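PDB 1T3Q: quinoline 2-oxidoreductase medium subunit from Pseudomonas putida, which binds FAD as the medium subunit of a molybdenum hydroxylase that oxidises quinoline, and probably passes electrons through this flavin. Local coordinates for residues L199-I211 and Q222-I235. Residues are numbered along the deposited sequence; the frame is centred on the assembly and turned at random.
Sequences LSMQGGRCVAARI and QAIRANDFLVGKVI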
ATOM      1  N   LEU C 199      64.659   3.588 -18.823  1.00 25.45           N
ATOM      2  CA  LEU C 199      66.112   3.596 -18.772  1.00 26.26           C
ATOM      3  C   LEU C 199      66.790   2.440 -19.475  1.00 29.11           C
ATOM      4  O   LEU C 199      66.245   1.339 -19.578  1.00 29.77           O
ATOM      5  CB  LEU C 199      66.590   3.592 -17.321  1.00 25.50           C
ATOM      6  CG  LEU C 199      66.058   4.670 -16.384  1.00 24.63           C
ATOM      7  CD1 LEU C 199      66.619   4.429 -14.992  1.00 23.81           C
ATOM      8  CD2 LEU C 199      66.443   6.047 -16.897  1.00 22.87           C
ATOM      9  N   SER C 200      67.997   2.715 -19.951  1.00 31.14           N
ATOM     10  CA  SER C 200      68.835   1.721 -20.593  1.00 33.38           C
ATOM     11  C   SER C 200      70.101   1.747 -19.744  1.00 34.07           C
ATOM     12  O   SER C 200      70.756   2.784 -19.625  1.00 32.42           O
ATOM     13  CB  SER C 200      69.152   2.118 -22.031  1.00 35.07           C
ATOM     14  OG  SER C 200      70.056   1.190 -22.604  1.00 39.50           O
ATOM     15  N   MET C 201      70.424   0.617 -19.129  1.00 35.07           N
ATOM     16  CA  MET C 201      71.597   0.535 -18.275  1.00 38.47           C
ATOM     17  C   MET C 201      72.632  -0.427 -18.840  1.00 40.42           C
ATOM     18  O   MET C 201      72.316  -1.564 -19.185  1.00 41.07           O
ATOM     19  CB  MET C 201      71.196   0.073 -16.872  1.00 38.23           C
ATOM     20  CG  MET C 201      70.062   0.866 -16.231  1.00 40.71           C
ATOM     21  SD  MET C 201      70.488   2.567 -15.799  1.00 43.20           S
ATOM     22  CE  MET C 201      71.113   2.339 -14.136  1.00 40.16           C
ATOM     23  N   GLN C 202      73.869   0.044 -18.938  1.00 42.96           N
ATOM     24  CA  GLN C 202      74.970  -0.772 -19.430  1.00 45.52           C
ATOM     25  C   GLN C 202      75.895  -0.828 -18.226  1.00 46.61           C
ATOM     26  O   GLN C 202      76.712   0.068 -18.011  1.00 46.98           O
ATOM     27  CB  GLN C 202      75.659  -0.083 -20.606  1.00 47.19           C
ATOM     28  CG  GLN C 202      76.104  -1.033 -21.700  1.00 49.52           C
ATOM     29  CD  GLN C 202      75.277  -0.906 -22.967  1.00 50.54           C
ATOM     30  OE1 GLN C 202      75.188   0.169 -23.560  1.00 52.00           O
ATOM     31  NE2 GLN C 202      74.674  -2.008 -23.393  1.00 51.22           N
ATOM     32  N   GLY C 203      75.748  -1.885 -17.437  1.00 47.74           N
ATOM     33  CA  GLY C 203      76.529  -2.013 -16.224  1.00 48.29           C
ATOM     34  C   GLY C 203      75.649  -1.345 -15.189  1.00 48.16           C
ATOM     35  O   GLY C 203      74.435  -1.548 -15.193  1.00 50.30           O
ATOM     36  N   GLY C 204      76.232  -0.545 -14.309  1.00 47.68           N
ATOM     37  CA  GLY C 204      75.424   0.140 -13.317  1.00 44.86           C
ATOM     38  C   GLY C 204      75.341   1.594 -13.727  1.00 42.64           C
ATOM     39  O   GLY C 204      75.108   2.474 -12.904  1.00 44.25           O
ATOM     40  N   ARG C 205      75.527   1.838 -15.020  1.00 39.79           N
ATOM     41  CA  ARG C 205      75.512   3.192 -15.549  1.00 37.41           C
ATOM     42  C   ARG C 205      74.416   3.405 -16.596  1.00 34.91           C
ATOM     43  O   ARG C 205      74.181   2.553 -17.452  1.00 32.84           O
ATOM     44  CB  ARG C 205      76.891   3.497 -16.145  1.00 36.23           C
ATOM     45  CG  ARG C 205      77.176   4.954 -16.428  1.00 35.78           C
ATOM     46  CD  ARG C 205      78.620   5.111 -16.872  1.00 33.82           C
ATOM     47  NE  ARG C 205      79.557   4.679 -15.835  1.00 32.56           N
ATOM     48  CZ  ARG C 205      79.897   5.413 -14.783  1.00 29.82           C
ATOM     49  NH1 ARG C 205      80.751   4.938 -13.891  1.00 30.47           N
ATOM     50  NH2 ARG C 205      79.397   6.631 -14.628  1.00 28.49           N
ATOM     51  N   CYS C 206      73.750   4.552 -16.518  1.00 33.49           N
ATOM     52  CA  CYS C 206      72.688   4.885 -17.461  1.00 32.33           C
ATOM     53  C   CYS C 206      73.280   5.323 -18.794  1.00 31.30           C
ATOM     54  O   CYS C 206      74.176   6.162 -18.835  1.00 31.09           O
ATOM     55  CB  CYS C 206      71.808   6.010 -16.895  1.00 31.06           C
ATOM     56  SG  CYS C 206      70.491   6.566 -18.014  1.00 30.49           S
ATOM     57  N   VAL C 207      72.781   4.748 -19.882  1.00 32.22           N
ATOM     58  CA  VAL C 207      73.266   5.094 -21.213  1.00 32.31           C
ATOM     59  C   VAL C 207      72.186   5.832 -22.000  1.00 31.03           C
ATOM     60  O   VAL C 207      72.481   6.584 -22.923  1.00 32.48           O
ATOM     61  CB  VAL C 207      73.696   3.830 -21.999  1.00 34.34           C
ATOM     62  CG1 VAL C 207      74.779   3.088 -21.229  1.00 35.52           C
ATOM     63  CG2 VAL C 207      72.503   2.922 -22.234  1.00 35.17           C
ATOM     64  N   ALA C 208      70.931   5.614 -21.619  1.00 30.18           N
ATOM     65  CA  ALA C 208      69.807   6.266 -22.277  1.00 28.45           C
ATOM     66  C   ALA C 208      68.678   6.436 -21.270  1.00 27.40           C
ATOM     67  O   ALA C 208      68.420   5.542 -20.463  1.00 27.55           O
ATOM     68  CB  ALA C 208      69.331   5.430 -23.460  1.00 29.79           C
ATOM     69  N   ALA C 209      68.005   7.580 -21.322  1.00 24.01           N
ATOM     70  CA  ALA C 209      66.913   7.843 -20.397  1.00 23.11           C
ATOM     71  C   ALA C 209      65.805   8.668 -21.031  1.00 21.49           C
ATOM     72  O   ALA C 209      66.063   9.556 -21.839  1.00 19.60           O
ATOM     73  CB  ALA C 209      67.444   8.561 -19.151  1.00 21.54           C
ATOM     74  N   ARG C 210      64.570   8.342 -20.664  1.00 21.72           N
ATOM     75  CA  ARG C 210      63.391   9.063 -21.127  1.00 22.78           C
ATOM     76  C   ARG C 210      62.525   9.252 -19.888  1.00 22.08           C
ATOM     77  O   ARG C 210      61.931   8.300 -19.381  1.00 22.39           O
ATOM     78  CB  ARG C 210      62.624   8.268 -22.192  1.00 23.17           C
ATOM     79  CG  ARG C 210      63.319   8.198 -23.549  1.00 24.96           C
ATOM     80  CD  ARG C 210      63.353   9.553 -24.262  1.00 28.08           C
ATOM     81  NE  ARG C 210      62.028   9.990 -24.704  1.00 29.25           N
ATOM     82  CZ  ARG C 210      61.805  11.062 -25.463  1.00 29.85           C
ATOM     83  NH1 ARG C 210      62.818  11.816 -25.870  1.00 30.78           N
ATOM     84  NH2 ARG C 210      60.566  11.381 -25.815  1.00 27.87           N
ATOM     85  N   ILE C 211      62.490  10.484 -19.392  1.00 21.65           N
ATOM     86  CA  ILE C 211      61.714  10.835 -18.210  1.00 21.06           C
ATOM     87  C   ILE C 211      60.529  11.674 -18.665  1.00 21.85           C
ATOM     88  O   ILE C 211      60.702  12.639 -19.410  1.00 20.84           O
ATOM     89  CB  ILE C 211      62.559  11.670 -17.223  1.00 21.25           C
ATOM     90  CG1 ILE C 211      63.893  10.967 -16.953  1.00 21.84           C
ATOM     91  CG2 ILE C 211      61.785  11.889 -15.924  1.00 21.71           C
ATOM     92  CD1 ILE C 211      63.756   9.536 -16.466  1.00 21.11           C
ATOM     93  N   GLN C 222      57.958  15.752 -21.711  1.00 23.97           N
ATOM     94  CA  GLN C 222      59.151  14.943 -21.900  1.00 23.96           C
ATOM     95  C   GLN C 222      60.278  15.808 -21.350  1.00 24.99           C
ATOM     96  O   GLN C 222      60.648  16.827 -21.946  1.00 24.18           O
ATOM     97  CB  GLN C 222      59.349  14.637 -23.388  1.00 24.28           C
ATOM     98  CG  GLN C 222      58.132  13.975 -24.035  1.00 24.84           C
ATOM     99  CD  GLN C 222      57.768  12.631 -23.404  1.00 25.01           C
ATOM    100  OE1 GLN C 222      56.602  12.232 -23.403  1.00 26.89           O
ATOM    101  NE2 GLN C 222      58.766  11.928 -22.877  1.00 23.27           N
ATOM    102  N   ALA C 223      60.792  15.410 -20.188  1.00 24.48           N
ATOM    103  CA  ALA C 223      61.847  16.147 -19.499  1.00 24.76           C
ATOM    104  C   ALA C 223      63.220  15.954 -20.121  1.00 25.43           C
ATOM    105  O   ALA C 223      64.067  15.238 -19.579  1.00 24.74           O
ATOM    106  CB  ALA C 223      61.883  15.744 -18.026  1.00 23.77           C
ATOM    107  N   ILE C 224      63.440  16.615 -21.252  1.00 25.58           N
ATOM    108  CA  ILE C 224      64.708  16.515 -21.963  1.00 26.01           C
ATOM    109  C   ILE C 224      65.904  16.867 -21.083  1.00 25.67           C
ATOM    110  O   ILE C 224      66.935  16.204 -21.149  1.00 24.57           O
ATOM    111  CB  ILE C 224      64.702  17.417 -23.213  1.00 27.28           C
ATOM    112  CG1 ILE C 224      63.543  17.013 -24.126  1.00 26.23           C
ATOM    113  CG2 ILE C 224      66.027  17.297 -23.960  1.00 26.93           C
ATOM    114  CD1 ILE C 224      63.533  15.538 -24.489  1.00 28.51           C
ATOM    115  N   ARG C 225      65.767  17.908 -20.263  1.00 24.99           N
ATOM    116  CA  ARG C 225      66.853  18.317 -19.371  1.00 25.66           C
ATOM    117  C   ARG C 225      67.285  17.171 -18.463  1.00 24.81           C
ATOM    118  O   ARG C 225      68.474  16.978 -18.213  1.00 24.75           O
ATOM    119  CB  ARG C 225      66.424  19.493 -18.496  1.00 26.31           C
ATOM    120  CG  ARG C 225      66.447  20.847 -19.172  1.00 29.25           C
ATOM    121  N   ALA C 226      66.309  16.423 -17.959  1.00 23.53           N
ATOM    122  CA  ALA C 226      66.594  15.296 -17.080  1.00 21.64           C
ATOM    123  C   ALA C 226      67.198  14.144 -17.874  1.00 22.58           C
ATOM    124  O   ALA C 226      68.133  13.486 -17.410  1.00 22.04           O
ATOM    125  CB  ALA C 226      65.316  14.840 -16.383  1.00 23.28           C
ATOM    126  N   ASN C 227      66.657  13.897 -19.065  1.00 22.04           N
ATOM    127  CA  ASN C 227      67.159  12.827 -19.929  1.00 22.81           C
ATOM    128  C   ASN C 227      68.654  13.021 -20.167  1.00 23.07           C
ATOM    129  O   ASN C 227      69.462  12.124 -19.920  1.00 23.76           O
ATOM    130  CB  ASN C 227      66.449  12.847 -21.291  1.00 22.29           C
ATOM    131  CG  ASN C 227      64.963  12.545 -21.193  1.00 21.59           C
ATOM    132  OD1 ASN C 227      64.245  12.595 -22.196  1.00 23.85           O
ATOM    133  ND2 ASN C 227      64.498  12.226 -19.999  1.00 17.52           N
ATOM    134  N   ASP C 228      69.007  14.205 -20.655  1.00 23.13           N
ATOM    135  CA  ASP C 228      70.393  14.547 -20.956  1.00 24.25           C
ATOM    136  C   ASP C 228      71.302  14.434 -19.733  1.00 24.02           C
ATOM    137  O   ASP C 228      72.424  13.942 -19.831  1.00 26.05           O
ATOM    138  CB  ASP C 228      70.460  15.965 -21.536  1.00 24.34           C
ATOM    139  CG  ASP C 228      69.798  16.071 -22.906  1.00 28.34           C
ATOM    140  OD1 ASP C 228      69.737  17.194 -23.452  1.00 27.50           O
ATOM    141  OD2 ASP C 228      69.344  15.034 -23.441  1.00 28.82           O
ATOM    142  N   PHE C 229      70.811  14.884 -18.583  1.00 24.97           N
ATOM    143  CA  PHE C 229      71.581  14.823 -17.345  1.00 24.20           C
ATOM    144  C   PHE C 229      71.906  13.396 -16.911  1.00 23.55           C
ATOM    145  O   PHE C 229      73.017  13.112 -16.463  1.00 25.98           O
ATOM    146  CB  PHE C 229      70.816  15.517 -16.216  1.00 24.04           C
ATOM    147  CG  PHE C 229      71.427  15.314 -14.859  1.00 23.42           C
ATOM    148  CD1 PHE C 229      72.563  16.019 -14.478  1.00 23.41           C
ATOM    149  CD2 PHE C 229      70.882  14.393 -13.970  1.00 23.54           C
ATOM    150  CE1 PHE C 229      73.148  15.812 -13.228  1.00 24.63           C
ATOM    151  CE2 PHE C 229      71.460  14.177 -12.715  1.00 21.94           C
ATOM    152  CZ  PHE C 229      72.592  14.888 -12.347  1.00 22.22           C
ATOM    153  N   LEU C 230      70.935  12.499 -17.039  1.00 23.23           N
ATOM    154  CA  LEU C 230      71.114  11.112 -16.630  1.00 22.34           C
ATOM    155  C   LEU C 230      72.085  10.285 -17.472  1.00 23.40           C
ATOM    156  O   LEU C 230      72.632   9.291 -16.991  1.00 22.28           O
ATOM    157  CB  LEU C 230      69.752  10.408 -16.585  1.00 22.03           C
ATOM    158  CG  LEU C 230      68.816  10.826 -15.447  1.00 21.98           C
ATOM    159  CD1 LEU C 230      67.443  10.198 -15.635  1.00 22.09           C
ATOM    160  CD2 LEU C 230      69.418  10.401 -14.115  1.00 23.23           C
ATOM    161  N   VAL C 231      72.303  10.688 -18.719  1.00 23.48           N
ATOM    162  CA  VAL C 231      73.204   9.954 -19.605  1.00 24.37           C
ATOM    163  C   VAL C 231      74.628   9.851 -19.061  1.00 25.17           C
ATOM    164  O   VAL C 231      75.304  10.862 -18.864  1.00 24.98           O
ATOM    165  CB  VAL C 231      73.261  10.602 -21.004  1.00 24.87           C
ATOM    166  CG1 VAL C 231      74.244   9.845 -21.891  1.00 25.54           C
ATOM    167  CG2 VAL C 231      71.876  10.595 -21.631  1.00 23.71           C
ATOM    168  N   GLY C 232      75.065   8.615 -18.821  1.00 24.94           N
ATOM    169  CA  GLY C 232      76.405   8.369 -18.320  1.00 26.63           C
ATOM    170  C   GLY C 232      76.547   8.381 -16.809  1.00 27.39           C
ATOM    171  O   GLY C 232      77.652   8.247 -16.280  1.00 27.06           O
ATOM    172  N   LYS C 233      75.442   8.527 -16.093  1.00 28.16           N
ATOM    173  CA  LYS C 233      75.539   8.565 -14.643  1.00 29.71           C
ATOM    174  C   LYS C 233      75.077   7.314 -13.912  1.00 29.92           C
ATOM    175  O   LYS C 233      74.214   6.574 -14.390  1.00 31.16           O
ATOM    176  CB  LYS C 233      74.791   9.794 -14.109  1.00 30.09           C
ATOM    177  CG  LYS C 233      75.429  11.095 -14.568  1.00 31.11           C
ATOM    178  CD  LYS C 233      74.901  12.303 -13.834  1.00 31.14           C
ATOM    179  CE  LYS C 233      75.627  13.550 -14.295  1.00 30.00           C
ATOM    180  NZ  LYS C 233      75.473  13.739 -15.764  1.00 28.41           N
ATOM    181  N   VAL C 234      75.704   7.063 -12.768  1.00 29.53           N
ATOM    182  CA  VAL C 234      75.334   5.944 -11.922  1.00 30.79           C
ATOM    183  C   VAL C 234      74.155   6.539 -11.175  1.00 30.43           C
ATOM    184  O   VAL C 234      74.306   7.534 -10.465  1.00 31.39           O
ATOM    185  CB  VAL C 234      76.442   5.595 -10.909  1.00 32.18           C
ATOM    186  CG1 VAL C 234      75.926   4.567  -9.911  1.00 33.24           C
ATOM    187  CG2 VAL C 234      77.662   5.057 -11.639  1.00 33.80           C
ATOM    188  N   ILE C 235      72.981   5.946 -11.349  1.00 31.23           N
ATOM    189  CA  ILE C 235      71.783   6.466 -10.716  1.00 31.20           C
ATOM    190  C   ILE C 235      71.614   6.094  -9.248  1.00 31.88           C
ATOM    191  O   ILE C 235      71.349   4.942  -8.904  1.00 31.22           O
ATOM    192  CB  ILE C 235      70.533   6.034 -11.508  1.00 31.97           C
ATOM    193  CG1 ILE C 235      70.621   6.599 -12.929  1.00 32.75           C
ATOM    194  CG2 ILE C 235      69.267   6.532 -10.814  1.00 32.08           C
ATOM    195  CD1 ILE C 235      69.505   6.160 -13.850  1.00 34.64           C
TER
HETATM  196  O   HOH W   1      61.379  12.089 -22.115  1.00 22.81           O
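The carbonyl O of Ile211 is gripped twice: by the backbone N of Ala223, at 2.9 Å, and by a bridging water that donates to it and accepts from NE2 of Gln222. Ala223 is the N-cap, directly before helix 224-230, which runs back nearly antiparallel to strand 208-211 (158°), their axes 7.0 Å apart. At the other end, farther along both segments, Cys206 N donates almost straight to Lys233 O (3.0 Å, 173°), while Gly232 N meets Cys206 O. Gly232 suits the type II turn from Leu230 to Lys233, since its positive phi would press a CB against the preceding carbonyl. Arg205, extended with CG anti to the backbone N (chi1 -165°) until it bends at chi3, donates a hydrogen bond from NH2 to Gly232 O (2.9 Å), that oxygen lying in the guanidinium plane; Val234 CG2 sits over one face, toward its rim. Buried Asn227 sets CG 3.2 Å from Ala209 O. The side chains of Leu230 and Ile211 cross at about a right angle, CD1 to CD1 at 3.8 Å, and small Ala209 lets the helix sit close. Ile235 CD1 meets Leu199 CD1 tip to tip at 3.6 Å, and both side chains also touch helix 261-284. Away from the FAD site, this is a helix packed on the antiparallel sheet of the CO dehydrogenase flavoprotein C-terminal domain.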